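Local coordinates for cytochrome C554 (PDB 1FT5), which carries electrons in ammonia oxidation as a periplasmic tetraheme cytochrome, accepting them directly from hydroxylamine oxidoreductase, at residues Q107-E110 with K114-P117; H138-G143 with K147-P152. All coordinates share one frame; numbering follows the deposited sequence.

Interaction 1: residues Q107-E110 with K114-P117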
loop_
_atom_site.group_PDB
_atom_site.type_symbol
_atom_site.label_atom_id
_atom_site.label_comp_id
_atom_site.label_asym_id
_atom_site.label_seq_id
_atom_site.Cartn_x
_atom_site.Cartn_y
_atom_site.Cartn_z
ATOM N N GLN A 107 11.192 1.867 21.329
ATOM C CA GLN A 107 12.234 1.978 22.377
ATOM C C GLN A 107 11.588 2.218 23.735
ATOM O O GLN A 107 12.042 1.605 24.719
ATOM C CB GLN A 107 13.154 3.161 22.047
ATOM C CG GLN A 107 14.074 2.843 20.904
ATOM C CD GLN A 107 14.811 4.076 20.383
ATOM O OE1 GLN A 107 15.815 3.955 19.673
ATOM N NE2 GLN A 107 14.313 5.254 20.716
ATOM N N ALA A 108 10.563 3.067 23.823
ATOM C CA ALA A 108 9.885 3.317 25.129
ATOM C C ALA A 108 9.265 2.017 25.649
ATOM O O ALA A 108 9.287 1.703 26.852
ATOM C CB ALA A 108 8.799 4.379 25.004
ATOM N N PHE A 109 8.635 1.266 24.753
ATOM C CA PHE A 109 8.057 -0.007 25.181
ATOM C C PHE A 109 9.159 -1.019 25.624
ATOM O O PHE A 109 9.023 -1.667 26.679
ATOM C CB PHE A 109 7.226 -0.601 24.005
ATOM C CG PHE A 109 6.518 -1.869 24.353
ATOM C CD1 PHE A 109 5.310 -1.822 25.034
ATOM C CD2 PHE A 109 7.094 -3.084 24.013
ATOM C CE1 PHE A 109 4.654 -3.020 25.387
ATOM C CE2 PHE A 109 6.458 -4.296 24.349
ATOM C CZ PHE A 109 5.242 -4.235 25.034
ATOM N N GLU A 110 10.228 -1.176 24.863
ATOM C CA GLU A 110 11.275 -2.123 25.219
ATOM C C GLU A 110 11.905 -1.736 26.550
ATOM O O GLU A 110 12.209 -2.620 27.352
ATOM C CB GLU A 110 12.373 -2.211 24.125
ATOM C CG GLU A 110 13.532 -3.087 24.465
ATOM C CD GLU A 110 14.323 -3.609 23.263
ATOM O OE1 GLU A 110 14.178 -3.076 22.127
ATOM O OE2 GLU A 110 15.099 -4.577 23.458
ATOM N N LYS A 114 5.943 1.073 28.179
ATOM C CA LYS A 114 5.018 2.167 27.926
ATOM C C LYS A 114 4.381 1.934 26.558
ATOM O O LYS A 114 5.100 1.613 25.630
ATOM C CB LYS A 114 5.833 3.448 27.879
ATOM C CG LYS A 114 5.076 4.729 27.509
ATOM C CD LYS A 114 5.009 5.606 28.736
ATOM C CE LYS A 114 6.396 6.129 29.136
ATOM N NZ LYS A 114 6.302 7.295 30.113
ATOM N N LYS A 115 3.071 2.112 26.484
ATOM C CA LYS A 115 2.357 1.966 25.207
ATOM C C LYS A 115 2.095 3.369 24.669
ATOM O O LYS A 115 2.139 4.334 25.394
ATOM C CB LYS A 115 1.050 1.236 25.412
ATOM C CG LYS A 115 1.317 -0.250 25.645
ATOM C CD LYS A 115 0.065 -1.020 25.930
ATOM C CE LYS A 115 0.428 -2.481 26.179
ATOM N NZ LYS A 115 1.847 -2.595 26.700
ATOM N N THR A 116 1.788 3.479 23.375
ATOM C CA THR A 116 1.564 4.817 22.789
ATOM C C THR A 116 0.234 4.773 22.070
ATOM O O THR A 116 -0.077 3.773 21.454
ATOM C CB THR A 116 2.653 5.132 21.784
ATOM O OG1 THR A 116 3.892 5.362 22.482
ATOM C CG2 THR A 116 2.305 6.386 20.943
ATOM N N PRO A 117 -0.582 5.837 22.186
ATOM C CA PRO A 117 -1.871 5.825 21.497
ATOM C C PRO A 117 -1.729 5.869 19.969
ATOM O O PRO A 117 -0.929 6.627 19.435
ATOM C CB PRO A 117 -2.590 7.091 22.026
ATOM C CG PRO A 117 -1.793 7.544 23.278
ATOM C CD PRO A 117 -0.392 7.048 23.013
#
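F109 meets the carbonyl of K114 and the side-chain end of K115 where the last turns of a helix are revisited by the chain that has just left it. The phenyl ring presents its edge, not its face: the carbonyl oxygen of K114 lies near the ring plane, with F109 CD1 3.5 Å from K114 O. That oxygen also sits 3.4 Å from F109 CA, so a polar atom rests on aliphatic and aromatic C-H groups. Further along the same edge comes the ammonium of K115, its NZ 3.1 Å from F109 CE1; lying in the ring plane, it makes no cation-pi contact. The two side chains run side by side, because F109 carries CG anti to its main-chain nitrogen (chi1 -177°) while the K115 chain stays extended until its final bond. On the preceding helical residue, A108 CB touches K114 CB at 4.2 Å, and no hydrogen bond joins the two segments. Replacing F109 by an alanine would remove the ring and would probably leave a gap beside the K114 carbonyl and let the K115 ammonium end turn more freely. Outside the pair, E185 and V187 also touch F109, and T116 OG1 is hydrogen-bonded to S105 OG of the same helix. Through backbone bonds to V187 and E189, T116 enters the small two-stranded parallel sheet; the arrangement is a tight helix-to-strand connection, with helix 99-112 packed against the lead-in to strand 116-117.

Interaction 2: residues H138-G143 with K147-P152. With HEM (protoporphyrin IX containing Fe), chain H.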
loop_
_atom_site.group_PDB
_atom_site.type_symbol
_atom_site.label_atom_id
_atom_site.label_comp_id
_atom_site.label_asym_id
_atom_site.label_seq_id
_atom_site.Cartn_x
_atom_site.Cartn_y
_atom_site.Cartn_z
ATOM N N HIS A 138 -8.225 1.196 -7.042
ATOM C CA HIS A 138 -9.067 0.117 -7.528
ATOM C C HIS A 138 -10.453 0.498 -8.029
ATOM O O HIS A 138 -11.022 -0.247 -8.829
ATOM C CB HIS A 138 -9.215 -0.916 -6.405
ATOM C CG HIS A 138 -8.019 -1.774 -6.228
ATOM N ND1 HIS A 138 -7.900 -2.979 -6.874
ATOM C CD2 HIS A 138 -6.854 -1.586 -5.528
ATOM C CE1 HIS A 138 -6.696 -3.490 -6.581
ATOM N NE2 HIS A 138 -6.037 -2.687 -5.768
ATOM N N LEU A 139 -10.956 1.627 -7.583
ATOM C CA LEU A 139 -12.331 2.028 -7.965
ATOM C C LEU A 139 -12.291 3.345 -8.695
ATOM O O LEU A 139 -13.309 4.068 -8.761
ATOM C CB LEU A 139 -13.197 2.144 -6.690
ATOM C CG LEU A 139 -13.514 0.808 -6.053
ATOM C CD1 LEU A 139 -14.353 1.064 -4.714
ATOM C CD2 LEU A 139 -14.318 -0.058 -6.982
ATOM N N ASN A 140 -11.142 3.653 -9.316
ATOM C CA ASN A 140 -10.999 4.932 -9.999
ATOM C C ASN A 140 -11.269 4.739 -11.467
ATOM O O ASN A 140 -10.347 4.551 -12.270
ATOM C CB ASN A 140 -9.590 5.509 -9.809
ATOM C CG ASN A 140 -9.525 6.936 -10.248
ATOM O OD1 ASN A 140 -10.274 7.757 -9.721
ATOM N ND2 ASN A 140 -8.636 7.275 -11.181
ATOM N N TYR A 141 -12.573 4.716 -11.791
ATOM C CA TYR A 141 -13.001 4.580 -13.193
ATOM C C TYR A 141 -14.273 5.339 -13.377
ATOM O O TYR A 141 -14.947 5.683 -12.419
ATOM C CB TYR A 141 -13.164 3.117 -13.661
ATOM C CG TYR A 141 -14.005 2.234 -12.800
ATOM C CD1 TYR A 141 -15.378 2.164 -12.967
ATOM C CD2 TYR A 141 -13.397 1.444 -11.837
ATOM C CE1 TYR A 141 -16.128 1.288 -12.152
ATOM C CE2 TYR A 141 -14.102 0.617 -11.057
ATOM C CZ TYR A 141 -15.434 0.529 -11.195
ATOM O OH TYR A 141 -16.057 -0.389 -10.363
ATOM N N GLU A 142 -14.619 5.556 -14.651
ATOM C CA GLU A 142 -15.818 6.344 -14.955
ATOM C C GLU A 142 -17.072 5.687 -14.448
ATOM O O GLU A 142 -17.281 4.536 -14.717
ATOM C CB GLU A 142 -15.906 6.516 -16.477
ATOM C CG GLU A 142 -17.027 7.470 -16.855
ATOM C CD GLU A 142 -16.917 7.967 -18.281
ATOM O OE1 GLU A 142 -15.956 7.546 -18.971
ATOM O OE2 GLU A 142 -17.798 8.779 -18.695
ATOM N N GLY A 143 -17.882 6.467 -13.733
ATOM C CA GLY A 143 -19.136 5.956 -13.214
ATOM C C GLY A 143 -18.981 4.993 -12.071
ATOM O O GLY A 143 -19.895 4.280 -11.683
ATOM N N LYS A 147 -17.031 7.932 -5.212
ATOM C CA LYS A 147 -17.180 9.272 -5.750
ATOM C C LYS A 147 -15.960 10.139 -5.902
ATOM O O LYS A 147 -16.054 11.278 -6.386
ATOM C CB LYS A 147 -18.301 9.970 -4.996
ATOM C CG LYS A 147 -19.672 9.383 -5.397
ATOM C CD LYS A 147 -19.730 9.034 -6.928
ATOM C CE LYS A 147 -21.144 9.100 -7.482
ATOM N NZ LYS A 147 -21.334 10.112 -8.572
ATOM N N GLY A 148 -14.787 9.603 -5.549
ATOM C CA GLY A 148 -13.581 10.396 -5.758
ATOM C C GLY A 148 -12.980 10.160 -7.142
ATOM O O GLY A 148 -11.955 10.743 -7.492
ATOM N N ALA A 149 -13.663 9.389 -7.985
ATOM C CA ALA A 149 -13.043 9.042 -9.283
ATOM C C ALA A 149 -12.755 10.178 -10.219
ATOM O O ALA A 149 -13.615 11.045 -10.416
ATOM C CB ALA A 149 -13.904 7.982 -10.004
ATOM N N LYS A 150 -11.551 10.186 -10.789
ATOM C CA LYS A 150 -11.135 11.194 -11.748
ATOM C C LYS A 150 -9.960 10.645 -12.521
ATOM O O LYS A 150 -9.167 9.847 -11.997
ATOM C CB LYS A 150 -10.744 12.507 -11.061
ATOM C CG LYS A 150 -9.314 12.554 -10.610
ATOM C CD LYS A 150 -9.147 11.826 -9.273
ATOM C CE LYS A 150 -8.567 10.416 -9.396
ATOM N NZ LYS A 150 -8.581 9.739 -8.085
ATOM N N ALA A 151 -9.850 11.068 -13.775
ATOM C CA ALA A 151 -8.799 10.596 -14.652
ATOM C C ALA A 151 -7.421 10.934 -14.149
ATOM O O ALA A 151 -7.235 11.922 -13.421
ATOM C CB ALA A 151 -8.986 11.182 -16.068
ATOM N N PRO A 152 -6.414 10.110 -14.534
ATOM C CA PRO A 152 -6.503 8.908 -15.386
ATOM C C PRO A 152 -7.146 7.738 -14.659
ATOM O O PRO A 152 -6.936 7.515 -13.474
ATOM C CB PRO A 152 -5.058 8.603 -15.793
ATOM C CG PRO A 152 -4.222 9.277 -14.759
ATOM C CD PRO A 152 -5.022 10.400 -14.093
HETATM C CHA HEM H . -3.616 -5.567 -7.160
HETATM C CHB HEM H . -6.220 -5.291 -3.078
HETATM C CHC HEM H . -4.405 -0.816 -2.389
HETATM C CHD HEM H . -2.882 -0.833 -7.023
HETATM C C1A HEM H . -4.404 -5.897 -6.065
HETATM C C2A HEM H . -5.016 -7.189 -5.868
HETATM C C3A HEM H . -5.788 -7.081 -4.758
HETATM C C4A HEM H . -5.614 -5.755 -4.243
HETATM C CMA HEM H . -6.718 -8.169 -4.135
HETATM C CAA HEM H . -4.885 -8.371 -6.720
HETATM C CBA HEM H . -3.719 -9.217 -6.313
HETATM C CGA HEM H . -3.454 -10.444 -7.171
HETATM O O1A HEM H . -4.164 -10.666 -8.205
HETATM O O2A HEM H . -2.527 -11.171 -6.826
HETATM C C1B HEM H . -5.983 -4.006 -2.541
HETATM C C2B HEM H . -6.464 -3.548 -1.273
HETATM C C3B HEM H . -5.850 -2.317 -1.017
HETATM C C4B HEM H . -5.036 -2.031 -2.198
HETATM C CMB HEM H . -7.488 -4.308 -0.381
HETATM C CAB HEM H . -5.996 -1.402 0.174
HETATM C CBB HEM H . -5.791 -2.112 1.505
HETATM C C1C HEM H . -3.866 -0.451 -3.615
HETATM C C2C HEM H . -3.407 0.882 -3.830
HETATM C C3C HEM H . -3.064 0.925 -5.171
HETATM C C4C HEM H . -3.244 -0.412 -5.704
HETATM C CMC HEM H . -3.386 1.992 -2.792
HETATM C CAC HEM H . -2.583 2.135 -6.036
HETATM C CBC HEM H . -1.339 2.918 -5.491
HETATM C C1D HEM H . -2.935 -2.177 -7.449
HETATM C C2D HEM H . -2.392 -2.638 -8.658
HETATM C C3D HEM H . -2.513 -3.970 -8.673
HETATM C C4D HEM H . -3.182 -4.301 -7.454
HETATM C CMD HEM H . -1.762 -1.754 -9.761
HETATM C CAD HEM H . -1.950 -4.860 -9.771
HETATM C CBD HEM H . -0.432 -5.057 -9.799
HETATM C CGD HEM H . 0.004 -5.738 -11.022
HETATM O O1D HEM H . -0.294 -6.910 -11.196
HETATM O O2D HEM H . 0.645 -5.071 -11.822
HETATM N NA HEM H . -4.782 -5.041 -5.067
HETATM N NB HEM H . -5.103 -3.087 -3.159
HETATM N NC HEM H . -3.761 -1.253 -4.744
HETATM N ND HEM H . -3.439 -3.197 -6.714
HETATM FE FE HEM H . -4.261 -3.162 -4.908
#
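Just past the helix that carries the CXXCH heme-binding motif, the chain folds into an irregular loop, and one asparagine, N140, ties that loop to its returning limb at K150. The motif's histidine, H138, is an axial ligand of heme 4, with H138 NE2 2.0 Å from the heme iron; H27 completes this bis-histidine coordination, and F166 stacks on the H138 ring. Two residues on, N140 is the centre of an inverse gamma turn that redirects the chain. Its CG lies anti to the main-chain nitrogen (chi1 -168°), which sends the carboxamide across to the other limb. There the amide pairs with the main chain of K150 in both directions, much as a neighbouring strand would: K150 N donates to N140 OD1 at 2.9 Å, and N140 ND2 donates to K150 O at 2.8 Å. The first donor stands 24° off the side-chain carbonyl plane, whereas K150 O lies close to the plane of the N140 amide. With both ends gripped, the flat group is fixed against rotation, and the pattern, an N-H facing OD1 and a carbonyl facing ND2, supports the modelled assignment of its oxygen and nitrogen. The same buried side chain touches a second heme, so the anchored amide forms part of a heme pocket wall, to which P152, preceded by a cis peptide bond, also contributes. A149 points its methyl toward the opposite limb, CB lying 3.5 Å from Y141 O. Finally, the K150 side chain, bent at chi2 and chi3, curls back to cross N140 at about a right angle and adds a weak hydrogen bond from K150 NZ to N140 OD1 at 3.1 Å.

In the fold
Interactions 1 and 2 follow one another along the chain, the first closing before the second opens, and they lie on opposite sides of its centre: about 40 Å separates their centres and about 27 Å their nearest atoms. Both are short-range closures, each with three residues between its segments, yet they stand differently toward the hemes. In 107-110 with 114-117, the F109 side chain is about 6 Å from a heme and about 10 Å from the side chain of H102, an axial ligand of heme 1. The 138-143 segment instead supplies an iron ligand itself, while the N140 side chain comes within about 3 Å of another heme.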